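Local coordinates for protein geranyltranstransferase (Stenotrophomonas maltophilia, PDB 7LBJ) that probably makes farnesyl diphosphate or a longer prenyl diphosphate, using magnesium, as a member of the FPP/GGPP synthase family, at residues 78-83 with 131-136; 147-152 with 191-196. All coordinates share one frame; numbering follows the deposited sequence.

Interaction 1: residues 78-83 with 131-136; sequences AMSVEL and GLLADA
With CG beside the backbone N and opposite the carbonyl carbon (chi1 -77°), Leu132 reaches out from helix 115-134 to Met79 and Leu83, which lie one turn apart on helix 75-92. Its CD1 meets Leu83 CD1 at 3.5 Å, tighter than usual van der Waals contact, and the two side chains cross at about a right angle. Met79 also crosses Leu132 nearly perpendicularly. Met79 CB lies 4.1 Å from Leu132 CD1, and a bend at chi3 (-77°) turns the methionine methyl toward Leu132, with CE 4.2 Å from Leu132 CD2. CD1 is approached by both Leu83 and Met79, and the methionine methyl reaches CD2 as well as CD1. The two segments run in opposite senses within the all-helical prenyl synthase fold, in which helix 75-92 leads into the first aspartate-rich motif of the family. Beside Leu132, Ser80 turns its CB and hydroxyl to the branched end of Leu133: Ser80 CB is 3.8 Å from Leu133 CG. Ser80 OG touches Leu133 CD2 at 3.8 Å without a polar partner there, because it bonds back to Ala77 O in its own helix and so can sit against an apolar surface. Helix 11-29 packs on Met79 through Ile22, Gln25 and Leu26, whereas Met197 of helix 176-201 touches both Ser80 and Leu133.

Interaction 2: residues 147-152 with 191-196; sequences LQTLAH and IRAAVR
The backbones of 147-152 and 191-196 run in roughly opposite directions as neighbouring helices, and they come nearest at Thr149 and Ala193, whose CA atoms are 6.0 Å apart. Ala193 contributes only a methyl, which permits the close approach: its CB rests 3.7 Å from Thr149 CG2. The threonine methyl is anti to the backbone N, and this setting (chi1 -66°) leaves OG1 beside that N, on the side where Arg196 arrives one turn after Ala193. Arg196 extends fully from CG to NE and crosses the short threonine side chain obliquely. Its CD packs 3.7 Å from Thr149 CG2, so the aliphatic part of the arginine adds an apolar layer beside the polar link. NE donates to Thr149 OG1 at 3.0 Å, with an N-H...O angle of 148°. The hydroxyl meets the edge of the guanidinium and lies within 1° of its plane, a good direction for the NE-H despite the moderate bend. Thr149 OG1 itself donates to Ala145 O, a turn earlier in its helix. The hydroxyl thus gives a bond to the carbonyl four residues earlier and accepts one from the other helix, which fixes its rotation. Around the pair, Met197 and Leu200 further along helix 176-201 pack on Thr149, helix 115-134 lies against Leu147 and Leu150, and helices 55-65 and 206-233 cover Val195.

How the interactions relate
Interactions 1 and 2 lie 11 Å apart between centres and share no helix, yet they abut through helices 115-134 and 140-154, which follow each other in the chain. Leu150 CD2 packs 3.6 Å from Leu133 CD1, and Leu147 lies against Leu133 too, so Leu147 and Leu150 of helix 140-154 extend the apolar surface of interaction 1, Leu150 sitting between the two contacts. Contact 78-83 with 131-136 is mostly buried and apolar; contact 147-152 with 191-196 buries its small side chains but ends in an exposed arginine and one polar bond. Both border the dimer interface, where Asp135 bonds Gln148 of the second subunit.

Interaction 1: residues 78-83 with 131-136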
ATOM      1  N   ALA A  78     -14.757  -0.993  -6.177  1.00 12.81           N
ATOM      2  CA  ALA A  78     -15.473  -1.443  -4.982  1.00 13.03           C
ATOM      3  C   ALA A  78     -14.607  -2.362  -4.133  1.00 13.70           C
ATOM      4  O   ALA A  78     -14.562  -2.225  -2.902  1.00 13.82           O
ATOM      5  CB  ALA A  78     -16.782  -2.134  -5.375  1.00 14.15           C
ATOM      6  N   MET A  79     -13.883  -3.289  -4.764  1.00 12.08           N
ATOM      7  CA  MET A  79     -12.972  -4.121  -3.985  1.00 12.48           C
ATOM      8  C   MET A  79     -11.856  -3.292  -3.362  1.00 13.31           C
ATOM      9  O   MET A  79     -11.462  -3.529  -2.210  1.00 11.79           O
ATOM     10  CB  MET A  79     -12.379  -5.226  -4.867  1.00 13.96           C
ATOM     11  CG  MET A  79     -13.355  -6.334  -5.184  1.00 16.07           C
ATOM     12  SD  MET A  79     -12.516  -7.736  -5.978  1.00 18.21           S
ATOM     13  CE  MET A  79     -12.332  -7.070  -7.620  1.00 16.87           C
ATOM     14  N   SER A  80     -11.317  -2.328  -4.099  1.00 12.88           N
ATOM     15  CA  SER A  80     -10.143  -1.619  -3.592  1.00 10.05           C
ATOM     16  C   SER A  80     -10.464  -0.888  -2.288  1.00 12.07           C
ATOM     17  O   SER A  80      -9.642  -0.866  -1.365  1.00  9.82           O
ATOM     18  CB  SER A  80      -9.596  -0.644  -4.642  1.00 14.87           C
ATOM     19  OG  SER A  80     -10.398   0.529  -4.731  1.00 15.47           O
ATOM     20  N   VAL A  81     -11.669  -0.317  -2.168  1.00 12.25           N
ATOM     21  CA  VAL A  81     -11.911   0.446  -0.949  1.00 11.53           C
ATOM     22  C   VAL A  81     -12.151  -0.490   0.221  1.00 14.46           C
ATOM     23  O   VAL A  81     -11.816  -0.144   1.364  1.00 12.67           O
ATOM     24  CB  VAL A  81     -13.061   1.466  -1.114  1.00 10.70           C
ATOM     25  CG1 VAL A  81     -12.674   2.531  -2.133  1.00 12.55           C
ATOM     26  CG2 VAL A  81     -14.371   0.772  -1.519  1.00 12.92           C
ATOM     27  N   GLU A  82     -12.729  -1.676  -0.029  1.00 13.76           N
ATOM     28  CA  GLU A  82     -12.925  -2.640   1.053  1.00 13.05           C
ATOM     29  C   GLU A  82     -11.599  -3.241   1.498  1.00 15.41           C
ATOM     30  O   GLU A  82     -11.418  -3.512   2.693  1.00 13.02           O
ATOM     31  CB  GLU A  82     -13.904  -3.746   0.624  1.00 12.91           C
ATOM     32  CG  GLU A  82     -14.371  -4.681   1.743  1.00 14.20           C
ATOM     33  CD  GLU A  82     -15.243  -3.996   2.796  1.00 15.59           C
ATOM     34  OE1 GLU A  82     -15.496  -2.781   2.683  1.00 18.10           O
ATOM     35  OE2 GLU A  82     -15.687  -4.674   3.749  1.00 19.51           O
ATOM     36  N   LEU A  83     -10.657  -3.431   0.552  1.00 10.68           N
ATOM     37  CA  LEU A  83      -9.326  -3.936   0.902  1.00 12.49           C
ATOM     38  C   LEU A  83      -8.531  -2.922   1.717  1.00 12.39           C
ATOM     39  O   LEU A  83      -7.822  -3.300   2.662  1.00 10.65           O
ATOM     40  CB  LEU A  83      -8.547  -4.343  -0.366  1.00 12.28           C
ATOM     41  CG  LEU A  83      -9.180  -5.575  -1.028  1.00 12.95           C
ATOM     42  CD1 LEU A  83      -8.630  -5.777  -2.429  1.00 15.53           C
ATOM     43  CD2 LEU A  83      -8.962  -6.843  -0.186  1.00 15.35           C
ATOM     44  N   GLY A 131      -3.204  -2.937  -6.789  1.00 10.84           N
ATOM     45  CA  GLY A 131      -3.032  -3.815  -7.952  1.00 12.46           C
ATOM     46  C   GLY A 131      -4.334  -4.052  -8.701  1.00 13.95           C
ATOM     47  O   GLY A 131      -4.370  -4.033  -9.936  1.00 13.46           O
ATOM     48  N   LEU A 132      -5.435  -4.228  -7.969  1.00 11.70           N
ATOM     49  CA  LEU A 132      -6.711  -4.453  -8.647  1.00 12.97           C
ATOM     50  C   LEU A 132      -7.130  -3.250  -9.474  1.00 12.84           C
ATOM     51  O   LEU A 132      -7.685  -3.411 -10.570  1.00 12.51           O
ATOM     52  CB  LEU A 132      -7.794  -4.778  -7.619  1.00 13.76           C
ATOM     53  CG  LEU A 132      -7.709  -6.201  -7.118  1.00 16.26           C
ATOM     54  CD1 LEU A 132      -8.608  -6.308  -5.887  1.00 17.93           C
ATOM     55  CD2 LEU A 132      -8.211  -7.121  -8.222  1.00 15.41           C
ATOM     56  N   LEU A 133      -6.893  -2.035  -8.962  1.00 14.27           N
ATOM     57  CA  LEU A 133      -7.177  -0.833  -9.750  1.00 15.16           C
ATOM     58  C   LEU A 133      -6.267  -0.758 -10.964  1.00 13.62           C
ATOM     59  O   LEU A 133      -6.719  -0.452 -12.076  1.00 14.00           O
ATOM     60  CB  LEU A 133      -7.015   0.440  -8.908  1.00 13.39           C
ATOM     61  CG  LEU A 133      -8.036   0.733  -7.804  1.00 15.24           C
ATOM     62  CD1 LEU A 133      -7.671   2.041  -7.073  1.00 13.84           C
ATOM     63  CD2 LEU A 133      -9.460   0.768  -8.386  1.00 11.47           C
ATOM     64  N   ALA A 134      -4.970  -0.981 -10.766  1.00 11.34           N
ATOM     65  CA  ALA A 134      -4.060  -0.882 -11.901  1.00 11.21           C
ATOM     66  C   ALA A 134      -4.388  -1.922 -12.971  1.00 14.20           C
ATOM     67  O   ALA A 134      -4.122  -1.693 -14.159  1.00 13.93           O
ATOM     68  CB  ALA A 134      -2.609  -1.017 -11.422  1.00 15.32           C
ATOM     69  N   ASP A 135      -4.966  -3.061 -12.578  1.00 11.78           N
ATOM     70  CA  ASP A 135      -5.268  -4.146 -13.514  1.00 14.05           C
ATOM     71  C   ASP A 135      -6.694  -4.076 -14.040  1.00 16.81           C
ATOM     72  O   ASP A 135      -7.096  -4.962 -14.800  1.00 15.82           O
ATOM     73  CB  ASP A 135      -5.066  -5.519 -12.839  1.00 12.73           C
ATOM     74  CG  ASP A 135      -3.581  -5.888 -12.598  1.00 18.82           C
ATOM     75  OD1 ASP A 135      -2.684  -5.380 -13.303  1.00 17.31           O
ATOM     76  OD2 ASP A 135      -3.317  -6.743 -11.708  1.00 17.87           O
ATOM     77  N   ALA A 136      -7.481  -3.083 -13.622  1.00 15.43           N
ATOM     78  CA  ALA A 136      -8.907  -3.051 -13.971  1.00 13.02           C
ATOM     79  C   ALA A 136      -9.129  -2.986 -15.492  1.00 17.03           C
ATOM     80  O   ALA A 136      -8.326  -2.415 -16.234  1.00 16.02           O
ATOM     81  CB  ALA A 136      -9.595  -1.866 -13.295  1.00 14.99           C
TER

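Interaction 2: residues 147-152 with 191-196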
ATOM      1  N   LEU A 147      -6.726   5.454  -8.913  1.00 13.89           N
ATOM      2  CA  LEU A 147      -5.549   5.201  -8.089  1.00 13.18           C
ATOM      3  C   LEU A 147      -5.090   6.455  -7.362  1.00 13.53           C
ATOM      4  O   LEU A 147      -4.719   6.384  -6.188  1.00 12.68           O
ATOM      5  CB  LEU A 147      -4.401   4.660  -8.933  1.00 14.23           C
ATOM      6  CG  LEU A 147      -4.494   3.176  -9.301  1.00 18.61           C
ATOM      7  CD1 LEU A 147      -3.912   2.936 -10.684  1.00 20.55           C
ATOM      8  CD2 LEU A 147      -3.737   2.361  -8.296  1.00 18.93           C
ATOM      9  N   GLN A 148      -5.092   7.609  -8.040  1.00 12.14           N
ATOM     10  CA  GLN A 148      -4.772   8.848  -7.340  1.00 13.55           C
ATOM     11  C   GLN A 148      -5.745   9.082  -6.195  1.00 15.25           C
ATOM     12  O   GLN A 148      -5.351   9.498  -5.090  1.00 12.79           O
ATOM     13  CB  GLN A 148      -4.833  10.030  -8.306  1.00 16.94           C
ATOM     14  CG  GLN A 148      -3.807  10.026  -9.423  1.00 17.76           C
ATOM     15  CD  GLN A 148      -4.073  11.130 -10.427  1.00 25.66           C
ATOM     16  OE1 GLN A 148      -5.182  11.262 -10.938  1.00 23.81           O
ATOM     17  NE2 GLN A 148      -3.073  11.936 -10.694  1.00 28.16           N
ATOM     18  N   THR A 149      -7.034   8.860  -6.458  1.00 12.86           N
ATOM     19  CA  THR A 149      -8.048   9.093  -5.427  1.00 14.15           C
ATOM     20  C   THR A 149      -7.794   8.206  -4.219  1.00 13.24           C
ATOM     21  O   THR A 149      -7.812   8.672  -3.069  1.00 12.73           O
ATOM     22  CB  THR A 149      -9.450   8.831  -6.012  1.00 14.07           C
ATOM     23  OG1 THR A 149      -9.727   9.809  -7.021  1.00 16.59           O
ATOM     24  CG2 THR A 149     -10.546   8.907  -4.932  1.00 12.96           C
ATOM     25  N   LEU A 150      -7.566   6.906  -4.463  1.00 12.62           N
ATOM     26  CA  LEU A 150      -7.423   5.964  -3.357  1.00 12.84           C
ATOM     27  C   LEU A 150      -6.146   6.227  -2.571  1.00 12.82           C
ATOM     28  O   LEU A 150      -6.147   6.161  -1.333  1.00 10.96           O
ATOM     29  CB  LEU A 150      -7.428   4.525  -3.889  1.00 11.29           C
ATOM     30  CG  LEU A 150      -7.463   3.459  -2.794  1.00 12.77           C
ATOM     31  CD1 LEU A 150      -8.796   3.526  -2.016  1.00 13.76           C
ATOM     32  CD2 LEU A 150      -7.294   2.079  -3.452  1.00 16.56           C
ATOM     33  N   ALA A 151      -5.046   6.533  -3.267  1.00 11.45           N
ATOM     34  CA  ALA A 151      -3.795   6.810  -2.562  1.00 11.59           C
ATOM     35  C   ALA A 151      -3.923   8.052  -1.693  1.00 13.15           C
ATOM     36  O   ALA A 151      -3.484   8.065  -0.533  1.00 13.55           O
ATOM     37  CB  ALA A 151      -2.648   6.988  -3.553  1.00 10.92           C
ATOM     38  N   HIS A 152      -4.502   9.123  -2.240  1.00 13.90           N
ATOM     39  CA  HIS A 152      -4.637  10.347  -1.450  0.59 14.22           C
ATOM     40  C   HIS A 152      -5.479  10.109  -0.206  1.00 13.68           C
ATOM     41  O   HIS A 152      -5.166  10.627   0.881  1.00 13.34           O
ATOM     42  CB  HIS A 152      -5.253  11.480  -2.274  0.59 16.10           C
ATOM     43  CG  HIS A 152      -5.354  12.771  -1.518  0.59 17.69           C
ATOM     44  ND1 HIS A 152      -6.556  13.311  -1.113  0.59 26.33           N
ATOM     45  CD2 HIS A 152      -4.395  13.619  -1.072  0.59 22.55           C
ATOM     46  CE1 HIS A 152      -6.334  14.437  -0.459  0.59 20.15           C
ATOM     47  NE2 HIS A 152      -5.032  14.648  -0.420  0.59 22.73           N
ATOM     48  N   ILE A 191     -14.249   7.122   2.809  1.00 10.73           N
ATOM     49  CA  ILE A 191     -15.658   7.152   2.443  1.00 12.79           C
ATOM     50  C   ILE A 191     -15.893   8.098   1.269  1.00 13.56           C
ATOM     51  O   ILE A 191     -16.639   7.768   0.331  1.00 13.23           O
ATOM     52  CB  ILE A 191     -16.502   7.512   3.678  1.00 12.38           C
ATOM     53  CG1 ILE A 191     -16.648   6.250   4.537  1.00 13.48           C
ATOM     54  CG2 ILE A 191     -17.867   8.067   3.267  1.00 11.52           C
ATOM     55  CD1 ILE A 191     -17.159   6.520   5.979  1.00 15.51           C
ATOM     56  N   ARG A 192     -15.258   9.278   1.284  1.00 11.19           N
ATOM     57  CA  ARG A 192     -15.353  10.171   0.129  1.00 12.66           C
ATOM     58  C   ARG A 192     -14.692   9.556  -1.099  1.00 12.78           C
ATOM     59  O   ARG A 192     -15.187   9.718  -2.218  1.00 12.37           O
ATOM     60  CB  ARG A 192     -14.731  11.531   0.441  1.00 13.01           C
ATOM     61  CG  ARG A 192     -15.547  12.335   1.460  1.00 12.22           C
ATOM     62  CD  ARG A 192     -14.692  13.422   2.070  1.00 15.11           C
ATOM     63  NE  ARG A 192     -14.294  14.418   1.076  1.00 17.39           N
ATOM     64  CZ  ARG A 192     -13.522  15.461   1.347  1.00 28.12           C
ATOM     65  NH1 ARG A 192     -13.020  15.648   2.558  1.00 22.06           N
ATOM     66  NH2 ARG A 192     -13.246  16.336   0.382  1.00 25.61           N
ATOM     67  N   ALA A 193     -13.580   8.838  -0.918  1.00 10.84           N
ATOM     68  CA  ALA A 193     -12.955   8.184  -2.071  1.00 11.38           C
ATOM     69  C   ALA A 193     -13.896   7.177  -2.710  1.00 14.05           C
ATOM     70  O   ALA A 193     -13.948   7.062  -3.941  1.00 11.35           O
ATOM     71  CB  ALA A 193     -11.647   7.490  -1.668  1.00 10.84           C
ATOM     72  N   ALA A 194     -14.641   6.426  -1.896  1.00 10.12           N
ATOM     73  CA  ALA A 194     -15.527   5.420  -2.461  1.00 14.07           C
ATOM     74  C   ALA A 194     -16.568   6.074  -3.357  1.00 16.29           C
ATOM     75  O   ALA A 194     -16.774   5.645  -4.498  1.00 14.32           O
ATOM     76  CB  ALA A 194     -16.200   4.607  -1.356  1.00 12.46           C
ATOM     77  N   VAL A 195     -17.193   7.152  -2.875  1.00 12.83           N
ATOM     78  CA  VAL A 195     -18.188   7.848  -3.693  1.00 15.18           C
ATOM     79  C   VAL A 195     -17.536   8.453  -4.933  1.00 13.17           C
ATOM     80  O   VAL A 195     -18.089   8.386  -6.037  1.00 13.01           O
ATOM     81  CB  VAL A 195     -18.906   8.910  -2.845  1.00 15.47           C
ATOM     82  CG1 VAL A 195     -19.754   9.864  -3.736  1.00 14.97           C
ATOM     83  CG2 VAL A 195     -19.763   8.204  -1.760  1.00  9.93           C
ATOM     84  N   ARG A 196     -16.355   9.062  -4.776  1.00 12.66           N
ATOM     85  CA  ARG A 196     -15.707   9.682  -5.932  1.00 11.36           C
ATOM     86  C   ARG A 196     -15.365   8.647  -6.993  1.00 11.36           C
ATOM     87  O   ARG A 196     -15.526   8.904  -8.196  1.00 10.74           O
ATOM     88  CB  ARG A 196     -14.452  10.438  -5.490  1.00  9.57           C
ATOM     89  CG  ARG A 196     -13.666  10.999  -6.660  1.00 12.47           C
ATOM     90  CD  ARG A 196     -12.445  11.801  -6.182  1.00 15.83           C
ATOM     91  NE  ARG A 196     -11.582  12.137  -7.306  1.00 14.86           N
ATOM     92  CZ  ARG A 196     -11.778  13.169  -8.111  1.00 15.29           C
ATOM     93  NH1 ARG A 196     -12.769  14.026  -7.910  1.00 16.79           N
ATOM     94  NH2 ARG A 196     -10.945  13.360  -9.135  1.00 20.75           N
TER